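Local coordinates for protein arylalkylamine N-Acetyltransferase like 5b (Aedes aegypti, PDB 4FD4) that probably transfers acyl groups from coenzyme A thioesters to arylalkylamines such as serotonin and dopamine, at residues G119-E124 against E182-L187. Sequence-based numbering, arbitrary orientation.
Sequences GRYGLE and ECISQL
With CG of Arg120 anti to the carbonyl carbon, beside the backbone N (chi1 -75°), and the chain stretched out from CG to NE, the guanidinium is carried along the flank of Ile184 to the backbone of strand 182-188. Tyr121 takes a similar first torsion (chi1 -62°) and sends its ring toward the same isoleucine. NH1 of Arg120 donates to O of Ile184 at 3.1 Å, fairly straight at 160° at the hydrogen; the oxygen lies at the guanidinium edge, near its plane, while the donor stands well above the carbonyl plane. The same NH1 of Arg120 lies 3.2 Å from CB of Ile184, a tight contact at the isoleucine's branch point. In this GNAT fold, 182-188 is an outermost strand of the mixed sheet, paired with 209-216; a classic beta bulge sets Ile184 and Ser185 together opposite Thr212, and helix 117-121 reaches this edge through its long side chains. CD1 of Ile184 meets the ring edge 4.2 Å from CE1 of Tyr121. CG2, the other branch of Ile184, packs closely on the hydroxyl, 3.2 Å from OH of Tyr121. Val117 and Val214 also touch Ile184. On the surface, a water links OH of Tyr121 to OE1 of Glu182, donating a weak bond to that carboxylate oxygen.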
loop_
_atom_site.group_PDB
_atom_site.type_symbol
_atom_site.label_atom_id
_atom_site.label_comp_id
_atom_site.label_asym_id
_atom_site.label_seq_id
_atom_site.Cartn_x
_atom_site.Cartn_y
_atom_site.Cartn_z
ATOM N N GLY A 119 -2.671 17.260 -7.825
ATOM C CA GLY A 119 -2.859 18.181 -8.933
ATOM C C GLY A 119 -4.249 18.079 -9.528
ATOM O O GLY A 119 -4.872 19.094 -9.859
ATOM N N ARG A 120 -4.735 16.853 -9.669
ATOM C CA ARG A 120 -6.049 16.628 -10.242
ATOM C C ARG A 120 -7.166 17.184 -9.370
ATOM O O ARG A 120 -8.171 17.672 -9.887
ATOM C CB ARG A 120 -6.281 15.148 -10.502
ATOM C CG ARG A 120 -5.524 14.645 -11.713
ATOM C CD ARG A 120 -5.936 13.245 -12.078
ATOM N NE ARG A 120 -5.040 12.686 -13.084
ATOM C CZ ARG A 120 -5.091 11.429 -13.506
ATOM N NH1 ARG A 120 -6.000 10.601 -13.006
ATOM N NH2 ARG A 120 -4.233 10.999 -14.425
ATOM N N TYR A 121 -6.999 17.121 -8.051
ATOM C CA TYR A 121 -8.107 17.522 -7.183
ATOM C C TYR A 121 -7.920 18.860 -6.466
ATOM O O TYR A 121 -8.840 19.343 -5.780
ATOM C CB TYR A 121 -8.437 16.401 -6.198
ATOM C CG TYR A 121 -8.894 15.146 -6.895
ATOM C CD1 TYR A 121 -7.973 14.223 -7.381
ATOM C CD2 TYR A 121 -10.242 14.892 -7.093
ATOM C CE1 TYR A 121 -8.389 13.076 -8.041
ATOM C CE2 TYR A 121 -10.671 13.743 -7.741
ATOM C CZ TYR A 121 -9.740 12.840 -8.213
ATOM O OH TYR A 121 -10.170 11.703 -8.862
ATOM N N GLY A 122 -6.750 19.462 -6.643
ATOM C CA GLY A 122 -6.447 20.749 -6.035
ATOM C C GLY A 122 -6.104 20.651 -4.560
ATOM O O GLY A 122 -6.638 21.403 -3.744
ATOM N N LEU A 123 -5.209 19.726 -4.217
ATOM C CA LEU A 123 -4.863 19.458 -2.824
ATOM C C LEU A 123 -3.396 19.763 -2.543
ATOM O O LEU A 123 -2.548 19.615 -3.423
ATOM C CB LEU A 123 -5.121 17.983 -2.510
ATOM C CG LEU A 123 -6.388 17.434 -3.152
ATOM C CD1 LEU A 123 -6.438 15.903 -3.120
ATOM C CD2 LEU A 123 -7.620 18.042 -2.485
ATOM N N GLU A 124 -3.101 20.162 -1.309
ATOM C CA GLU A 124 -1.723 20.319 -0.847
ATOM C C GLU A 124 -1.110 18.967 -0.471
ATOM O O GLU A 124 0.114 18.796 -0.490
ATOM C CB GLU A 124 -1.675 21.247 0.366
ATOM C CG GLU A 124 -2.038 22.694 0.072
ATOM C CD GLU A 124 -2.008 23.572 1.316
ATOM O OE1 GLU A 124 -1.082 24.406 1.439
ATOM O OE2 GLU A 124 -2.914 23.421 2.168
ATOM N N GLU A 182 -12.876 6.506 -6.958
ATOM C CA GLU A 182 -12.846 6.414 -8.412
ATOM C C GLU A 182 -11.432 6.021 -8.834
ATOM O O GLU A 182 -10.467 6.678 -8.435
ATOM C CB GLU A 182 -13.233 7.770 -9.032
ATOM C CG GLU A 182 -13.161 7.851 -10.569
ATOM C CD GLU A 182 -13.246 9.288 -11.095
ATOM O OE1 GLU A 182 -13.287 10.226 -10.269
ATOM O OE2 GLU A 182 -13.267 9.484 -12.335
ATOM N N CYS A 183 -11.298 4.949 -9.616
ATOM C CA CYS A 183 -10.002 4.612 -10.215
ATOM C C CYS A 183 -9.688 5.588 -11.336
ATOM O O CYS A 183 -10.415 5.653 -12.328
ATOM C CB CYS A 183 -9.989 3.196 -10.773
ATOM S SG CYS A 183 -8.663 2.939 -12.010
ATOM N N ILE A 184 -8.598 6.333 -11.178
ATOM C CA ILE A 184 -8.268 7.418 -12.095
ATOM C C ILE A 184 -7.081 7.091 -12.997
ATOM O O ILE A 184 -6.840 7.777 -13.993
ATOM C CB ILE A 184 -7.944 8.706 -11.335
ATOM C CG1 ILE A 184 -6.895 8.425 -10.255
ATOM C CG2 ILE A 184 -9.214 9.316 -10.734
ATOM C CD1 ILE A 184 -6.491 9.646 -9.478
ATOM N N SER A 185 -6.337 6.050 -12.645
ATOM C CA SER A 185 -5.174 5.656 -13.423
ATOM C C SER A 185 -4.889 4.174 -13.201
ATOM O O SER A 185 -5.223 3.627 -12.152
ATOM C CB SER A 185 -3.966 6.516 -13.033
ATOM O OG SER A 185 -2.753 5.881 -13.381
ATOM N N GLN A 186 -4.297 3.516 -14.194
ATOM C CA GLN A 186 -3.899 2.120 -14.039
ATOM C C GLN A 186 -2.643 1.789 -14.828
ATOM O O GLN A 186 -2.242 2.536 -15.726
ATOM C CB GLN A 186 -5.039 1.162 -14.414
ATOM C CG GLN A 186 -5.936 1.628 -15.544
ATOM C CD GLN A 186 -7.040 0.629 -15.840
ATOM O OE1 GLN A 186 -6.776 -0.553 -16.092
ATOM N NE2 GLN A 186 -8.284 1.094 -15.804
ATOM N N LEU A 187 -2.023 0.666 -14.483
ATOM C CA LEU A 187 -0.768 0.264 -15.105
ATOM C C LEU A 187 -0.666 -1.247 -15.157
ATOM O O LEU A 187 -0.686 -1.925 -14.122
ATOM C CB LEU A 187 0.431 0.854 -14.347
ATOM C CG LEU A 187 1.832 0.271 -14.609
ATOM C CD1 LEU A 187 2.912 1.349 -14.577
ATOM C CD2 LEU A 187 2.166 -0.799 -13.604
HETATM O O HOH W 1 -11.167 12.597 -11.510
#